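Local coordinates for protein putative branched-chain amino acid ABC transporter (Chromobacterium violaceum, PDB 4PYR) that is a putative branched-chain amino acid transport protein of the LppC family, seen with glutathione bound, and may act as an enzyme regulator, at residues L99-Q112 and L282-L294. Sequence-based numbering, arbitrary orientation.
Sequences LYSLSLIVEGEARQ and LKLGRDRAFERQL. With GSH (glutathione), chain B.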
loop_
_atom_site.group_PDB
_atom_site.type_symbol
_atom_site.label_atom_id
_atom_site.label_comp_id
_atom_site.label_asym_id
_atom_site.label_seq_id
_atom_site.Cartn_x
_atom_site.Cartn_y
_atom_site.Cartn_z
ATOM N N LEU A 99 -6.390 -5.233 17.417
ATOM C CA LEU A 99 -5.433 -5.512 16.352
ATOM C C LEU A 99 -5.908 -4.960 15.023
ATOM O O LEU A 99 -6.932 -5.337 14.513
ATOM C CB LEU A 99 -5.185 -7.026 16.247
ATOM C CG LEU A 99 -4.151 -7.471 15.207
ATOM C CD1 LEU A 99 -2.825 -6.733 15.426
ATOM C CD2 LEU A 99 -3.962 -8.986 15.174
ATOM N N TYR A 100 -5.040 -4.079 14.438
ATOM C CA TYR A 100 -5.369 -3.343 13.224
ATOM C C TYR A 100 -4.234 -3.603 12.222
ATOM O O TYR A 100 -3.196 -4.139 12.586
ATOM C CB TYR A 100 -5.423 -1.817 13.505
ATOM C CG TYR A 100 -6.452 -1.428 14.563
ATOM C CD1 TYR A 100 -7.732 -1.103 14.192
ATOM C CD2 TYR A 100 -6.101 -1.350 15.908
ATOM C CE1 TYR A 100 -8.705 -0.783 15.156
ATOM C CE2 TYR A 100 -7.049 -1.009 16.878
ATOM C CZ TYR A 100 -8.331 -0.720 16.493
ATOM O OH TYR A 100 -9.279 -0.371 17.450
ATOM N N SER A 101 -4.472 -3.240 10.968
ATOM C CA SER A 101 -3.454 -3.417 9.912
ATOM C C SER A 101 -3.329 -2.133 9.110
ATOM O O SER A 101 -4.317 -1.500 8.814
ATOM C CB SER A 101 -3.846 -4.561 8.950
ATOM O OG SER A 101 -2.953 -4.635 7.837
ATOM N N LEU A 102 -2.093 -1.785 8.738
ATOM C CA LEU A 102 -1.827 -0.816 7.662
ATOM C C LEU A 102 -0.794 -1.475 6.765
ATOM O O LEU A 102 0.225 -1.872 7.247
ATOM C CB LEU A 102 -1.244 0.484 8.193
ATOM C CG LEU A 102 -0.845 1.522 7.123
ATOM C CD1 LEU A 102 -2.028 2.020 6.295
ATOM C CD2 LEU A 102 -0.148 2.706 7.742
ATOM N N SER A 103 -1.100 -1.561 5.489
ATOM C CA SER A 103 -0.206 -2.241 4.542
ATOM C C SER A 103 -0.354 -1.632 3.154
ATOM O O SER A 103 -1.175 -0.743 2.933
ATOM C CB SER A 103 -0.525 -3.757 4.512
ATOM O OG SER A 103 -1.717 -4.017 3.801
ATOM N N LEU A 104 0.444 -2.131 2.219
ATOM C CA LEU A 104 0.401 -1.648 0.848
ATOM C C LEU A 104 -0.311 -2.639 -0.067
ATOM O O LEU A 104 0.017 -2.741 -1.239
ATOM C CB LEU A 104 1.846 -1.387 0.369
ATOM C CG LEU A 104 2.609 -0.446 1.291
ATOM C CD1 LEU A 104 4.015 -0.256 0.754
ATOM C CD2 LEU A 104 1.886 0.893 1.483
ATOM N N ILE A 105 -1.332 -3.316 0.437
ATOM C CA ILE A 105 -1.991 -4.395 -0.349
ATOM C C ILE A 105 -2.417 -3.944 -1.726
ATOM O O ILE A 105 -3.187 -2.986 -1.905
ATOM C CB ILE A 105 -3.245 -4.987 0.340
ATOM C CG1 ILE A 105 -4.199 -3.911 0.863
ATOM C CG2 ILE A 105 -2.834 -5.930 1.437
ATOM C CD1 ILE A 105 -5.560 -4.492 1.202
ATOM N N VAL A 106 -1.959 -4.675 -2.723
ATOM C CA VAL A 106 -2.135 -4.255 -4.087
ATOM C C VAL A 106 -3.557 -4.253 -4.579
ATOM O O VAL A 106 -3.907 -3.422 -5.429
ATOM C CB VAL A 106 -1.241 -5.084 -4.994
ATOM C CG1 VAL A 106 0.198 -4.907 -4.518
ATOM C CG2 VAL A 106 -1.697 -6.558 -5.026
ATOM N N GLU A 107 -4.385 -5.160 -4.050
ATOM C CA GLU A 107 -5.763 -5.237 -4.484
ATOM C C GLU A 107 -6.469 -3.916 -4.239
ATOM O O GLU A 107 -7.361 -3.527 -5.002
ATOM C CB GLU A 107 -6.492 -6.359 -3.746
ATOM C CG GLU A 107 -6.256 -7.752 -4.329
ATOM C CD GLU A 107 -5.046 -8.454 -3.778
ATOM O OE1 GLU A 107 -4.265 -7.854 -3.004
ATOM O OE2 GLU A 107 -4.834 -9.635 -4.146
ATOM N N GLY A 108 -6.094 -3.232 -3.143
ATOM C CA GLY A 108 -6.656 -1.932 -2.849
ATOM C C GLY A 108 -6.425 -0.920 -3.954
ATOM O O GLY A 108 -7.297 -0.155 -4.294
ATOM N N GLU A 109 -5.268 -0.971 -4.572
ATOM C CA GLU A 109 -5.000 -0.029 -5.631
ATOM C C GLU A 109 -5.783 -0.403 -6.900
ATOM O O GLU A 109 -6.333 0.463 -7.592
ATOM C CB GLU A 109 -3.499 0.022 -5.901
ATOM C CG GLU A 109 -2.698 0.522 -4.714
ATOM C CD GLU A 109 -1.254 0.826 -5.035
ATOM O OE1 GLU A 109 -0.933 0.796 -6.237
ATOM O OE2 GLU A 109 -0.501 1.147 -4.088
ATOM N N ALA A 110 -5.921 -1.711 -7.158
ATOM C CA ALA A 110 -6.686 -2.147 -8.329
ATOM C C ALA A 110 -8.126 -1.719 -8.209
ATOM O O ALA A 110 -8.713 -1.274 -9.186
ATOM C CB ALA A 110 -6.595 -3.651 -8.495
ATOM N N ARG A 111 -8.699 -1.872 -6.999
ATOM C CA ARG A 111 -10.085 -1.499 -6.814
ATOM C C ARG A 111 -10.268 -0.000 -7.057
ATOM O O ARG A 111 -11.197 0.443 -7.738
ATOM C CB ARG A 111 -10.508 -1.861 -5.400
ATOM C CG ARG A 111 -10.743 -3.334 -5.205
ATOM C CD ARG A 111 -11.496 -3.528 -3.890
ATOM N NE ARG A 111 -10.540 -3.589 -2.795
ATOM C CZ ARG A 111 -9.824 -4.677 -2.502
ATOM N NH1 ARG A 111 -9.975 -5.812 -3.194
ATOM N NH2 ARG A 111 -8.967 -4.636 -1.499
ATOM N N GLN A 112 -9.400 0.806 -6.466
ATOM C CA GLN A 112 -9.449 2.204 -6.718
ATOM C C GLN A 112 -9.298 2.606 -8.156
ATOM O O GLN A 112 -10.018 3.487 -8.614
ATOM C CB GLN A 112 -8.407 2.879 -5.903
ATOM C CG GLN A 112 -8.843 2.926 -4.448
ATOM C CD GLN A 112 -7.791 3.648 -3.686
ATOM O OE1 GLN A 112 -7.550 4.847 -3.943
ATOM N NE2 GLN A 112 -7.074 2.917 -2.813
ATOM N N LEU A 282 -6.580 7.615 4.932
ATOM C CA LEU A 282 -6.776 6.375 5.641
ATOM C C LEU A 282 -8.053 6.400 6.480
ATOM O O LEU A 282 -8.378 7.382 7.119
ATOM C CB LEU A 282 -5.620 6.139 6.593
ATOM C CG LEU A 282 -4.241 6.273 5.962
ATOM C CD1 LEU A 282 -3.175 5.943 6.961
ATOM C CD2 LEU A 282 -4.135 5.319 4.806
ATOM N N LYS A 283 -8.732 5.269 6.455
ATOM C CA LYS A 283 -9.901 5.001 7.297
ATOM C C LYS A 283 -10.099 3.495 7.422
ATOM O O LYS A 283 -9.677 2.725 6.547
ATOM C CB LYS A 283 -11.147 5.690 6.745
ATOM C CG LYS A 283 -11.784 5.074 5.512
ATOM C CD LYS A 283 -13.141 5.751 5.238
ATOM C CE LYS A 283 -13.092 6.847 4.190
ATOM N NZ LYS A 283 -12.071 7.897 4.464
ATOM N N LEU A 284 -10.724 3.068 8.517
ATOM C CA LEU A 284 -10.788 1.647 8.810
ATOM C C LEU A 284 -11.832 1.007 7.911
ATOM O O LEU A 284 -12.943 1.552 7.739
ATOM C CB LEU A 284 -11.136 1.444 10.285
ATOM C CG LEU A 284 -10.633 0.230 11.021
ATOM C CD1 LEU A 284 -9.142 0.049 10.797
ATOM C CD2 LEU A 284 -10.941 0.325 12.506
ATOM N N GLY A 285 -11.490 -0.160 7.379
ATOM C CA GLY A 285 -12.380 -0.980 6.538
ATOM C C GLY A 285 -12.325 -2.432 6.950
ATOM O O GLY A 285 -12.130 -2.763 8.131
ATOM N N ARG A 286 -12.531 -3.316 5.978
ATOM C CA ARG A 286 -12.600 -4.744 6.247
ATOM C C ARG A 286 -11.377 -5.311 6.952
ATOM O O ARG A 286 -10.258 -4.882 6.692
ATOM C CB ARG A 286 -12.797 -5.516 4.953
ATOM C CG ARG A 286 -11.819 -5.212 3.839
ATOM C CD ARG A 286 -11.752 -6.389 2.880
ATOM N NE ARG A 286 -12.989 -7.126 2.865
ATOM N N ASP A 287 -11.591 -6.296 7.821
ATOM C CA ASP A 287 -10.451 -6.983 8.445
ATOM C C ASP A 287 -9.677 -5.999 9.379
ATOM O O ASP A 287 -8.511 -6.221 9.639
ATOM C CB ASP A 287 -9.475 -7.555 7.349
ATOM C CG ASP A 287 -9.973 -8.848 6.668
ATOM O OD1 ASP A 287 -10.041 -9.895 7.332
ATOM O OD2 ASP A 287 -10.214 -8.851 5.427
ATOM N N ARG A 288 -10.343 -4.953 9.904
ATOM C CA ARG A 288 -9.680 -3.908 10.728
ATOM C C ARG A 288 -8.382 -3.420 10.043
ATOM O O ARG A 288 -7.381 -3.087 10.717
ATOM C CB ARG A 288 -9.364 -4.396 12.150
ATOM C CG ARG A 288 -10.464 -4.118 13.183
ATOM C CD ARG A 288 -10.052 -4.635 14.563
ATOM N NE ARG A 288 -9.657 -6.037 14.475
ATOM C CZ ARG A 288 -10.488 -7.051 14.325
ATOM N NH1 ARG A 288 -11.795 -6.843 14.315
ATOM N NH2 ARG A 288 -10.024 -8.298 14.232
ATOM N N ALA A 289 -8.440 -3.343 8.716
ATOM C CA ALA A 289 -7.336 -2.793 7.935
ATOM C C ALA A 289 -7.697 -1.354 7.595
ATOM O O ALA A 289 -8.848 -1.062 7.222
ATOM C CB ALA A 289 -7.118 -3.597 6.655
ATOM N N PHE A 290 -6.719 -0.468 7.727
ATOM C CA PHE A 290 -6.870 0.919 7.306
ATOM C C PHE A 290 -6.730 0.915 5.819
ATOM O O PHE A 290 -5.672 0.543 5.319
ATOM C CB PHE A 290 -5.821 1.811 7.953
ATOM C CG PHE A 290 -6.146 2.173 9.345
ATOM C CD1 PHE A 290 -6.995 3.240 9.603
ATOM C CD2 PHE A 290 -5.676 1.407 10.411
ATOM C CE1 PHE A 290 -7.380 3.532 10.908
ATOM C CE2 PHE A 290 -6.048 1.706 11.714
ATOM C CZ PHE A 290 -6.894 2.768 11.967
ATOM N N GLU A 291 -7.805 1.220 5.103
ATOM C CA GLU A 291 -7.724 1.281 3.676
ATOM C C GLU A 291 -7.188 2.639 3.233
ATOM O O GLU A 291 -7.297 3.623 3.958
ATOM C CB GLU A 291 -9.035 0.886 3.030
ATOM C CG GLU A 291 -9.482 -0.511 3.470
ATOM C CD GLU A 291 -10.862 -0.886 2.988
ATOM O OE1 GLU A 291 -11.648 0.034 2.621
ATOM O OE2 GLU A 291 -11.154 -2.114 2.986
ATOM N N ARG A 292 -6.525 2.642 2.084
ATOM C CA ARG A 292 -5.762 3.771 1.598
ATOM C C ARG A 292 -6.349 4.281 0.304
ATOM O O ARG A 292 -6.310 3.589 -0.721
ATOM C CB ARG A 292 -4.322 3.391 1.245
ATOM C CG ARG A 292 -3.360 3.036 2.345
ATOM C CD ARG A 292 -1.951 3.023 1.787
ATOM N NE ARG A 292 -1.821 2.067 0.713
ATOM C CZ ARG A 292 -1.148 2.244 -0.440
ATOM N NH1 ARG A 292 -0.555 3.386 -0.743
ATOM N NH2 ARG A 292 -1.118 1.255 -1.297
ATOM N N GLN A 293 -6.834 5.511 0.340
ATOM C CA GLN A 293 -7.445 6.160 -0.813
ATOM C C GLN A 293 -6.370 7.035 -1.430
ATOM O O GLN A 293 -5.768 7.861 -0.746
ATOM C CB GLN A 293 -8.615 6.988 -0.355
ATOM C CG GLN A 293 -9.788 7.056 -1.288
ATOM C CD GLN A 293 -10.932 7.814 -0.666
ATOM O OE1 GLN A 293 -12.057 7.278 -0.482
ATOM N NE2 GLN A 293 -10.641 9.035 -0.233
ATOM N N LEU A 294 -6.115 6.848 -2.724
ATOM C CA LEU A 294 -4.936 7.429 -3.352
ATOM C C LEU A 294 -5.313 8.480 -4.396
ATOM O O LEU A 294 -6.279 8.300 -5.143
ATOM C CB LEU A 294 -4.117 6.370 -4.085
ATOM C CG LEU A 294 -3.569 5.224 -3.239
ATOM C CD1 LEU A 294 -2.795 4.296 -4.162
ATOM C CD2 LEU A 294 -2.690 5.713 -2.117
HETATM N N1 GSH B . -3.372 -11.883 1.006
HETATM C CA1 GSH B . -2.441 -11.883 -0.102
HETATM C C1 GSH B . -2.865 -12.834 -1.202
HETATM O O11 GSH B . -4.007 -12.738 -1.729
HETATM O O12 GSH B . -2.034 -13.684 -1.603
HETATM C CB1 GSH B . -1.031 -12.240 0.384
HETATM C CG1 GSH B . -0.510 -11.326 1.493
HETATM C CD1 GSH B . -0.350 -9.922 0.996
HETATM O OE1 GSH B . -0.771 -9.630 -0.114
HETATM N N2 GSH B . 0.279 -9.087 1.854
HETATM C CA2 GSH B . 0.569 -7.667 1.613
HETATM C C2 GSH B . 2.040 -7.490 1.387
HETATM O O2 GSH B . 2.489 -8.498 0.832
HETATM C CB2 GSH B . 0.072 -6.844 2.787
HETATM S SG2 GSH B . -1.251 -7.704 3.624
HETATM N N3 GSH B . 2.816 -6.395 1.733
HETATM C CA3 GSH B . 2.461 -5.037 2.243
HETATM C C3 GSH B . 3.281 -4.501 3.420
HETATM O O31 GSH B . 3.487 -3.252 3.548
HETATM O O32 GSH B . 3.742 -5.318 4.243
HETATM O O HOH W 1 -3.980 -1.253 4.780
HETATM O O HOH W 2 -3.745 -0.348 1.758
HETATM O O HOH W 3 -3.140 -0.627 -0.688
HETATM O O HOH W 4 1.015 3.348 -3.383
#
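Leu104 CD2 sits over the centre of one face of the Arg292 guanidinium, 3.8 Å from Arg292 CZ. Glu109 OE2 and two waters lie at the edge of the same group. Glu109 OE2 meets Arg292 NH2 at 2.9 Å through its anti lone pair, in a salt bridge whose carboxylate and guanidinium planes stand 55° apart. Water 4 joins Arg292 NH1 to that oxygen, while waters 2 and 3 link NE and NH2 to the carbonyls of Ser103 and Ile105. The bend of the Arg292 chain at its third torsion (chi3 -59°) turns the guanidinium toward Glu109 and against Leu104. Thr279 O takes a further bond from NH1, and Ser203 holds Glu109 OE1, so the buried ion pair is gripped from several sides.

At the other end, Leu284 CD2 touches the edge of the Tyr100 ring, 3.6 Å from Tyr100 CE1, and Leu284 CD1 covers one face of Phe290. Arg288 NE reaches Leu99 O at 2.8 Å, with the oxygen in the guanidinium plane. Between these ends Ser101 and Ala289 form a single bridge: Ser101 N bonds Arg288 O, and Phe290 N gives a nearly straight bond to Ser101 O (2.8 Å, 173°). Water 1 continues the link from Ser103 N to Phe290 O. On helix 106-119, Gln112 OE1 accepts the Leu294 amide N on an in-plane lone pair at 2.7 Å.

Strand 99-101 is an edge strand of the five-stranded parallel sheet, whereas 280-284 and 290-298 belong to the mixed sheet; helix 106-119 follows the loop Ser103-Ile105 that lines the glutathione pocket. This joining of two sheets beside a ligand cleft is consistent with the hinge region of a type I periplasmic-binding-protein fold, where the chain passes between the lobes.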